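Long-range contacts in DNA translocase coupling protein (PDB 6O1W), which probably binds DNA and ATP as an FtsK/SpoIIIE-type ATPase that serves as the coupling protein in conjugative transfer of a plasmid: residues A92-Y97 / K324-F329; Q116-N121 / T335-A340. One frame throughout, in Å; residues are numbered along the deposited sequence.

Interaction 1 (A92-Y97 / K324-F329); sequences AKIPKY and KGRFLF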
ATOM      1  N   ALA A  92     -10.171 -16.669  -8.114  1.00 48.42           N
ATOM      2  CA  ALA A  92      -9.370 -15.487  -7.761  1.00 47.30           C
ATOM      3  C   ALA A  92      -8.837 -15.689  -6.337  1.00 46.94           C
ATOM      4  O   ALA A  92      -9.356 -15.123  -5.368  1.00 44.95           O
ATOM      5  CB  ALA A  92     -10.211 -14.212  -7.873  1.00 48.03           C
ATOM      6  N   LYS A  93      -7.801 -16.535  -6.226  1.00 43.25           N
ATOM      7  CA  LYS A  93      -7.219 -16.931  -4.960  1.00 44.19           C
ATOM      8  C   LYS A  93      -5.964 -16.132  -4.567  1.00 48.08           C
ATOM      9  O   LYS A  93      -5.052 -15.935  -5.375  1.00 48.10           O
ATOM     10  CB  LYS A  93      -6.949 -18.443  -4.954  1.00 48.34           C
ATOM     11  CG  LYS A  93      -6.794 -19.047  -3.560  1.00 75.17           C
ATOM     12  CD  LYS A  93      -8.063 -19.768  -3.074  1.00 91.57           C
ATOM     13  CE  LYS A  93      -7.937 -20.221  -1.633  1.00100.30           C
ATOM     14  NZ  LYS A  93      -9.148 -20.939  -1.159  1.00104.31           N
ATOM     15  N   ILE A  94      -5.966 -15.635  -3.329  1.00 43.22           N
ATOM     16  CA  ILE A  94      -4.862 -14.918  -2.683  1.00 43.28           C
ATOM     17  C   ILE A  94      -4.908 -15.317  -1.211  1.00 43.60           C
ATOM     18  O   ILE A  94      -6.009 -15.497  -0.696  1.00 42.31           O
ATOM     19  CB  ILE A  94      -4.806 -13.357  -2.897  1.00 47.19           C
ATOM     20  CG1 ILE A  94      -6.125 -12.647  -2.588  1.00 47.85           C
ATOM     21  CG2 ILE A  94      -4.318 -13.000  -4.291  1.00 50.24           C
ATOM     22  CD1 ILE A  94      -6.067 -11.149  -2.867  1.00 55.64           C
ATOM     23  N   PRO A  95      -3.764 -15.432  -0.502  1.00 39.80           N
ATOM     24  CA  PRO A  95      -3.820 -15.834   0.907  1.00 38.98           C
ATOM     25  C   PRO A  95      -4.513 -14.831   1.812  1.00 42.91           C
ATOM     26  O   PRO A  95      -4.658 -13.662   1.455  1.00 42.13           O
ATOM     27  CB  PRO A  95      -2.341 -16.010   1.286  1.00 40.58           C
ATOM     28  CG  PRO A  95      -1.605 -16.118   0.001  1.00 44.92           C
ATOM     29  CD  PRO A  95      -2.366 -15.259  -0.945  1.00 41.09           C
ATOM     30  N   LYS A  96      -4.946 -15.296   2.991  1.00 40.53           N
ATOM     31  CA  LYS A  96      -5.602 -14.442   3.994  1.00 41.17           C
ATOM     32  C   LYS A  96      -4.602 -14.170   5.133  1.00 46.45           C
ATOM     33  O   LYS A  96      -4.887 -13.419   6.072  1.00 46.89           O
ATOM     34  CB  LYS A  96      -6.891 -15.101   4.518  1.00 43.19           C
ATOM     35  CG  LYS A  96      -7.960 -15.290   3.454  1.00 54.68           C
ATOM     36  CD  LYS A  96      -9.321 -15.588   4.092  1.00 66.84           C
ATOM     37  CE  LYS A  96     -10.443 -15.524   3.078  1.00 82.94           C
ATOM     38  NZ  LYS A  96     -11.782 -15.501   3.725  1.00 93.30           N
ATOM     39  N   TYR A  97      -3.430 -14.820   5.034  1.00 43.02           N
ATOM     40  CA  TYR A  97      -2.296 -14.697   5.933  1.00 43.39           C
ATOM     41  C   TYR A  97      -1.068 -15.117   5.167  1.00 46.69           C
ATOM     42  O   TYR A  97      -1.053 -16.174   4.541  1.00 45.70           O
ATOM     43  CB  TYR A  97      -2.465 -15.561   7.192  1.00 45.56           C
ATOM     44  CG  TYR A  97      -1.318 -15.436   8.171  1.00 47.89           C
ATOM     45  CD1 TYR A  97      -0.997 -14.210   8.752  1.00 48.87           C
ATOM     46  CD2 TYR A  97      -0.568 -16.550   8.542  1.00 48.80           C
ATOM     47  CE1 TYR A  97       0.047 -14.094   9.665  1.00 46.71           C
ATOM     48  CE2 TYR A  97       0.469 -16.445   9.462  1.00 49.56           C
ATOM     49  CZ  TYR A  97       0.781 -15.214  10.011  1.00 54.65           C
ATOM     50  OH  TYR A  97       1.799 -15.119  10.929  1.00 56.94           O
ATOM     51  N   LYS A 324      -7.410  -8.901   7.298  1.00 36.52           N
ATOM     52  CA  LYS A 324      -6.215  -8.227   7.795  1.00 35.44           C
ATOM     53  C   LYS A 324      -5.044  -8.472   6.834  1.00 37.73           C
ATOM     54  O   LYS A 324      -4.791  -9.621   6.418  1.00 36.98           O
ATOM     55  CB  LYS A 324      -5.853  -8.678   9.228  1.00 38.37           C
ATOM     56  CG  LYS A 324      -4.964  -7.666   9.955  1.00 62.54           C
ATOM     57  CD  LYS A 324      -4.558  -8.150  11.350  1.00 80.16           C
ATOM     58  CE  LYS A 324      -3.445  -7.328  11.966  1.00 96.86           C
ATOM     59  NZ  LYS A 324      -2.150  -7.484  11.242  1.00106.59           N
ATOM     60  N   GLY A 325      -4.360  -7.380   6.489  1.00 33.01           N
ATOM     61  CA  GLY A 325      -3.219  -7.403   5.585  1.00 32.65           C
ATOM     62  C   GLY A 325      -3.590  -7.404   4.113  1.00 34.92           C
ATOM     63  O   GLY A 325      -2.712  -7.543   3.259  1.00 34.44           O
ATOM     64  N   ARG A 326      -4.873  -7.230   3.795  1.00 30.45           N
ATOM     65  CA  ARG A 326      -5.338  -7.177   2.406  1.00 29.61           C
ATOM     66  C   ARG A 326      -5.304  -5.719   1.926  1.00 33.73           C
ATOM     67  O   ARG A 326      -5.849  -4.828   2.575  1.00 33.87           O
ATOM     68  CB  ARG A 326      -6.732  -7.788   2.280  1.00 28.50           C
ATOM     69  CG  ARG A 326      -7.213  -7.947   0.840  1.00 30.64           C
ATOM     70  CD  ARG A 326      -6.329  -8.879   0.034  1.00 26.75           C
ATOM     71  NE  ARG A 326      -6.288 -10.255   0.545  1.00 30.82           N
ATOM     72  CZ  ARG A 326      -7.279 -11.142   0.443  1.00 46.32           C
ATOM     73  NH1 ARG A 326      -8.434 -10.797  -0.111  1.00 29.96           N
ATOM     74  NH2 ARG A 326      -7.117 -12.381   0.886  1.00 37.22           N
ATOM     75  N   PHE A 327      -4.613  -5.466   0.823  1.00 29.47           N
ATOM     76  CA  PHE A 327      -4.452  -4.091   0.351  1.00 28.65           C
ATOM     77  C   PHE A 327      -4.664  -3.970  -1.117  1.00 30.26           C
ATOM     78  O   PHE A 327      -4.663  -4.978  -1.822  1.00 28.14           O
ATOM     79  CB  PHE A 327      -2.981  -3.647   0.645  1.00 30.00           C
ATOM     80  CG  PHE A 327      -2.688  -3.269   2.068  1.00 31.09           C
ATOM     81  CD1 PHE A 327      -2.390  -4.237   3.013  1.00 35.52           C
ATOM     82  CD2 PHE A 327      -2.752  -1.943   2.476  1.00 33.39           C
ATOM     83  CE1 PHE A 327      -2.189  -3.885   4.350  1.00 37.47           C
ATOM     84  CE2 PHE A 327      -2.522  -1.586   3.806  1.00 36.18           C
ATOM     85  CZ  PHE A 327      -2.262  -2.558   4.738  1.00 35.49           C
ATOM     86  N   LEU A 328      -4.748  -2.708  -1.582  1.00 27.92           N
ATOM     87  CA  LEU A 328      -4.671  -2.307  -2.984  1.00 27.34           C
ATOM     88  C   LEU A 328      -3.264  -1.748  -3.275  1.00 28.13           C
ATOM     89  O   LEU A 328      -2.704  -0.971  -2.501  1.00 26.01           O
ATOM     90  CB  LEU A 328      -5.718  -1.259  -3.362  1.00 27.62           C
ATOM     91  CG  LEU A 328      -7.184  -1.728  -3.261  1.00 31.76           C
ATOM     92  CD1 LEU A 328      -8.096  -0.594  -3.490  1.00 30.44           C
ATOM     93  CD2 LEU A 328      -7.478  -2.833  -4.255  1.00 34.36           C
ATOM     94  N   PHE A 329      -2.724  -2.130  -4.409  1.00 27.15           N
ATOM     95  CA  PHE A 329      -1.442  -1.659  -4.919  1.00 26.13           C
ATOM     96  C   PHE A 329      -1.743  -0.871  -6.190  1.00 32.58           C
ATOM     97  O   PHE A 329      -2.369  -1.394  -7.110  1.00 31.86           O
ATOM     98  CB  PHE A 329      -0.517  -2.841  -5.270  1.00 26.11           C
ATOM     99  CG  PHE A 329       0.838  -2.441  -5.823  1.00 27.63           C
ATOM    100  CD1 PHE A 329       1.893  -2.134  -4.973  1.00 29.87           C
ATOM    101  CD2 PHE A 329       1.070  -2.415  -7.201  1.00 30.37           C
ATOM    102  CE1 PHE A 329       3.147  -1.798  -5.485  1.00 31.23           C
ATOM    103  CE2 PHE A 329       2.338  -2.109  -7.710  1.00 32.88           C
ATOM    104  CZ  PHE A 329       3.363  -1.780  -6.851  1.00 29.92           C
TER

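Interaction 2 (Q116-N121 / T335-A340); sequences QTFSGN and TVQFQA. With BGC (beta-D-glucopyranose), chain C.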
ATOM      1  N   GLN A 116       1.646 -10.936  -1.939  1.00 34.22           N
ATOM      2  CA  GLN A 116       1.120 -11.797  -3.000  1.00 34.23           C
ATOM      3  C   GLN A 116      -0.144 -11.330  -3.651  1.00 37.37           C
ATOM      4  O   GLN A 116      -1.108 -11.040  -2.954  1.00 36.04           O
ATOM      5  CB  GLN A 116       0.873 -13.216  -2.439  1.00 35.64           C
ATOM      6  CG  GLN A 116       0.910 -14.292  -3.516  1.00 49.90           C
ATOM      7  CD  GLN A 116       0.735 -15.681  -2.963  1.00 54.09           C
ATOM      8  OE1 GLN A 116       1.387 -16.095  -2.009  1.00 44.07           O
ATOM      9  NE2 GLN A 116      -0.134 -16.442  -3.581  1.00 47.55           N
ATOM     10  N   THR A 117      -0.169 -11.364  -5.001  1.00 34.90           N
ATOM     11  CA  THR A 117      -1.344 -11.050  -5.808  1.00 35.80           C
ATOM     12  C   THR A 117      -1.845 -12.374  -6.472  1.00 41.90           C
ATOM     13  O   THR A 117      -1.410 -13.449  -6.059  1.00 41.09           O
ATOM     14  CB  THR A 117      -1.103  -9.837  -6.748  1.00 39.78           C
ATOM     15  OG1 THR A 117      -2.374  -9.376  -7.228  1.00 37.10           O
ATOM     16  CG2 THR A 117      -0.182 -10.160  -7.924  1.00 37.80           C
ATOM     17  N   PHE A 118      -2.784 -12.298  -7.432  1.00 40.16           N
ATOM     18  CA  PHE A 118      -3.387 -13.470  -8.102  1.00 40.10           C
ATOM     19  C   PHE A 118      -2.382 -14.308  -8.891  1.00 48.69           C
ATOM     20  O   PHE A 118      -2.383 -15.529  -8.758  1.00 48.56           O
ATOM     21  CB  PHE A 118      -4.581 -13.057  -8.987  1.00 40.23           C
ATOM     22  CG  PHE A 118      -5.593 -12.228  -8.231  1.00 39.50           C
ATOM     23  CD1 PHE A 118      -6.482 -12.826  -7.348  1.00 40.35           C
ATOM     24  CD2 PHE A 118      -5.599 -10.843  -8.340  1.00 40.05           C
ATOM     25  CE1 PHE A 118      -7.395 -12.054  -6.611  1.00 40.14           C
ATOM     26  CE2 PHE A 118      -6.491 -10.069  -7.581  1.00 42.15           C
ATOM     27  CZ  PHE A 118      -7.392 -10.683  -6.733  1.00 39.00           C
ATOM     28  N   SER A 119      -1.526 -13.647  -9.696  1.00 48.02           N
ATOM     29  CA  SER A 119      -0.475 -14.270 -10.489  1.00 48.95           C
ATOM     30  C   SER A 119       0.848 -13.669 -10.030  1.00 53.70           C
ATOM     31  O   SER A 119       1.209 -12.573 -10.472  1.00 55.39           O
ATOM     32  CB  SER A 119      -0.678 -13.988 -11.977  1.00 53.40           C
ATOM     33  OG  SER A 119      -1.931 -14.450 -12.450  1.00 66.43           O
ATOM     34  N   GLY A 120       1.516 -14.354  -9.105  1.00 47.89           N
ATOM     35  CA  GLY A 120       2.816 -13.944  -8.574  1.00 45.74           C
ATOM     36  C   GLY A 120       2.803 -12.953  -7.430  1.00 46.46           C
ATOM     37  O   GLY A 120       1.746 -12.606  -6.890  1.00 46.21           O
ATOM     38  N   ASN A 121       4.002 -12.483  -7.065  1.00 39.51           N
ATOM     39  CA  ASN A 121       4.214 -11.531  -5.984  1.00 37.84           C
ATOM     40  C   ASN A 121       4.328 -10.107  -6.494  1.00 39.72           C
ATOM     41  O   ASN A 121       4.624  -9.879  -7.675  1.00 39.95           O
ATOM     42  CB  ASN A 121       5.465 -11.899  -5.192  1.00 37.01           C
ATOM     43  CG  ASN A 121       5.327 -13.188  -4.425  1.00 58.62           C
ATOM     44  OD1 ASN A 121       4.266 -13.534  -3.891  1.00 51.66           O
ATOM     45  ND2 ASN A 121       6.407 -13.928  -4.348  1.00 57.50           N
ATOM     46  N   THR A 335      -4.764  -0.609 -10.568  1.00 36.12           N
ATOM     47  CA  THR A 335      -4.953  -0.867  -9.133  1.00 35.76           C
ATOM     48  C   THR A 335      -5.223  -2.349  -8.959  1.00 38.40           C
ATOM     49  O   THR A 335      -6.210  -2.841  -9.483  1.00 38.90           O
ATOM     50  CB  THR A 335      -6.108  -0.009  -8.532  1.00 37.10           C
ATOM     51  OG1 THR A 335      -5.874   1.370  -8.781  1.00 30.65           O
ATOM     52  CG2 THR A 335      -6.271  -0.216  -7.017  1.00 31.80           C
ATOM     53  N   VAL A 336      -4.361  -3.061  -8.241  1.00 34.43           N
ATOM     54  CA  VAL A 336      -4.560  -4.504  -8.036  1.00 33.89           C
ATOM     55  C   VAL A 336      -4.695  -4.845  -6.555  1.00 35.11           C
ATOM     56  O   VAL A 336      -4.128  -4.156  -5.706  1.00 35.04           O
ATOM     57  CB  VAL A 336      -3.495  -5.406  -8.754  1.00 37.36           C
ATOM     58  CG1 VAL A 336      -3.354  -5.048 -10.237  1.00 36.39           C
ATOM     59  CG2 VAL A 336      -2.146  -5.357  -8.054  1.00 37.16           C
ATOM     60  N   GLN A 337      -5.405  -5.928  -6.253  1.00 28.19           N
ATOM     61  CA  GLN A 337      -5.570  -6.392  -4.889  1.00 28.03           C
ATOM     62  C   GLN A 337      -4.412  -7.361  -4.578  1.00 32.58           C
ATOM     63  O   GLN A 337      -4.010  -8.144  -5.434  1.00 33.16           O
ATOM     64  CB  GLN A 337      -6.965  -7.094  -4.745  1.00 29.34           C
ATOM     65  CG  GLN A 337      -7.277  -7.564  -3.339  1.00 36.04           C
ATOM     66  CD  GLN A 337      -8.648  -8.184  -3.111  1.00 44.16           C
ATOM     67  OE1 GLN A 337      -9.504  -8.379  -3.992  1.00 33.48           O
ATOM     68  NE2 GLN A 337      -8.875  -8.519  -1.889  1.00 34.79           N
ATOM     69  N   PHE A 338      -3.864  -7.296  -3.363  1.00 29.37           N
ATOM     70  CA  PHE A 338      -2.813  -8.213  -2.937  1.00 27.92           C
ATOM     71  C   PHE A 338      -2.856  -8.385  -1.428  1.00 31.79           C
ATOM     72  O   PHE A 338      -3.373  -7.496  -0.732  1.00 30.39           O
ATOM     73  CB  PHE A 338      -1.395  -7.712  -3.367  1.00 28.37           C
ATOM     74  CG  PHE A 338      -0.764  -6.661  -2.483  1.00 28.09           C
ATOM     75  CD1 PHE A 338      -1.143  -5.325  -2.583  1.00 29.97           C
ATOM     76  CD2 PHE A 338       0.244  -6.998  -1.580  1.00 29.09           C
ATOM     77  CE1 PHE A 338      -0.525  -4.341  -1.799  1.00 29.28           C
ATOM     78  CE2 PHE A 338       0.849  -6.020  -0.786  1.00 31.33           C
ATOM     79  CZ  PHE A 338       0.446  -4.698  -0.885  1.00 28.26           C
ATOM     80  N   GLN A 339      -2.239  -9.495  -0.934  1.00 28.14           N
ATOM     81  CA  GLN A 339      -2.063  -9.792   0.480  1.00 29.24           C
ATOM     82  C   GLN A 339      -0.647  -9.396   0.848  1.00 31.84           C
ATOM     83  O   GLN A 339       0.306  -9.941   0.303  1.00 31.56           O
ATOM     84  CB  GLN A 339      -2.259 -11.301   0.782  1.00 31.23           C
ATOM     85  CG  GLN A 339      -2.258 -11.667   2.292  1.00 35.83           C
ATOM     86  CD  GLN A 339      -3.364 -11.012   3.103  1.00 41.06           C
ATOM     87  OE1 GLN A 339      -4.446 -10.688   2.601  1.00 32.11           O
ATOM     88  NE2 GLN A 339      -3.118 -10.786   4.394  1.00 33.78           N
ATOM     89  N   ALA A 340      -0.517  -8.476   1.784  1.00 29.56           N
ATOM     90  CA  ALA A 340       0.757  -7.986   2.277  1.00 30.15           C
ATOM     91  C   ALA A 340       1.364  -8.976   3.241  1.00 36.29           C
ATOM     92  O   ALA A 340       0.639  -9.622   3.993  1.00 36.22           O
ATOM     93  CB  ALA A 340       0.553  -6.653   2.989  1.00 30.77           C
TER
HETATM   94  C2  BGC C 501       2.247  -5.564 -10.809  1.00 78.46           C
HETATM   95  C3  BGC C 501       2.439  -7.060 -10.596  1.00 79.89           C
HETATM   96  C4  BGC C 501       3.844  -7.464 -11.023  1.00 82.80           C
HETATM   97  C5  BGC C 501       4.843  -6.846 -10.051  1.00 78.12           C
HETATM   98  C6  BGC C 501       6.255  -6.728 -10.598  1.00 79.17           C
HETATM   99  C1  BGC C 501       3.517  -4.776 -10.464  1.00 78.19           C
HETATM  100  O1  BGC C 501       4.114  -4.331 -11.633  1.00 78.79           O
HETATM  101  O2  BGC C 501       1.152  -5.078 -10.040  1.00 75.14           O
HETATM  102  O3  BGC C 501       1.464  -7.795 -11.329  1.00 81.24           O
HETATM  103  O4  BGC C 501       3.997  -8.884 -11.029  1.00 85.02           O
HETATM  104  O5  BGC C 501       4.412  -5.536  -9.624  1.00 79.01           O
HETATM  105  O6  BGC C 501       6.425  -5.676 -11.544  1.00 75.56           O

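Interaction 1 (A92-Y97 / K324-F329)
A single hydrogen bond joins the loop 92-97 to the start of strand 326-331. Arg326 NH2 donates a hydrogen bond to Pro95 O at 2.8 Å (N-H...O angle 156°). The oxygen lies at the edge of the guanidinium, close to its plane, whereas the nitrogen stands above the plane of the Pro95 carbonyl. The side chain of Arg326 leaves with CG anti to its backbone N (chi1 -172°) and bends at both chi2 and chi3, which folds the head over to the loop. NE is hydrogen-bonded to Gln339 OE1, so two acceptors hold the NE/NH2 edge of the head, limiting its rotation.

Van der Waals contact comes from Ile94, whose CD1 lies over one face of the guanidinium, offset toward the rim and 3.5 Å from Arg326 CZ. CG1 of Ile94 follows behind, 3.6 Å from Arg326 NH2. The contact ties the linker between strands 82-89 and 111-116 to the P-loop NTPase sheet at its antiparallel end, where 326-331 pairs with 334-340.

Lys96 and Arg326 probably both carry positive charge, but Lys96 NZ stays 6.3 Å from Arg326 NH2. The Lys324 side chain lies about 5 Å from Gly139 and Gly141, which bind ATP, absent here, in another structure of this protein.

Interaction 2 (Q116-N121 / T335-A340)
Two backbone hydrogen bonds pair Gln116 with Gln339 in an antiparallel, hydrogen-bonded bridge at the end of strand 111-116. Gln116 N donates to Gln339 O at 2.8 Å, in the plane of that carbonyl. The return bond, from Gln339 N to Gln116 O, is also 2.8 Å and straighter at 168°. One residue on, a side chain takes over: Thr117 OG1, anti to its backbone N (chi1 -165°), donates to Gln337 O at 2.7 Å, nearly along the C=O axis.

Around these bonds, Phe338 CB packs 3.4 Å from Gln116 O, while its ring turns an edge to Gln116 N. Phe118 reaches back across the strand, CZ lying 4.1 Å from Gln337 CB, with ring and amide planes almost perpendicular. Val336 CG2 borders both Thr117 OG1 and, at 3.9 Å, O2 of a bound glucose.

Farther out, Thr117 N bonds to Gly120 O at 3.0 Å, closing the turn of the beta hairpin formed by 111-116 and 121-125. Arg326 NE and Lys324 O hold the amide of Gln339, and Ile122 backs Thr117, Val336 and Phe338. With the threonine hydroxyl occupying Gln337 O, polar pairing with the strand continues where the backbone turns away into the hairpin.

Overall arrangement
The centres of interactions 1 and 2 lie about 7 Å apart, and their segments alternate along the chain: 92-97, 116-121, 324-329, then 335-340. The later two lie largely on strands 326-331 and 334-340, consecutive neighbours in the mixed sheet, where Phe329 N lies 2.8 Å from Val336 O as a probable hydrogen bond. Interaction 2 carries the sheet onward to the hairpin 111-116/121-125, whereas interaction 1 brings the linker from the four-stranded N-terminal sheet onto 326-331. Pro95 O and Gln339 OE1 approach to 3.2 Å because both accept from Arg326. Linker and hairpin thus join two adjacent strands, the second holding Ala340, part of the ATP site in another structure of this protein.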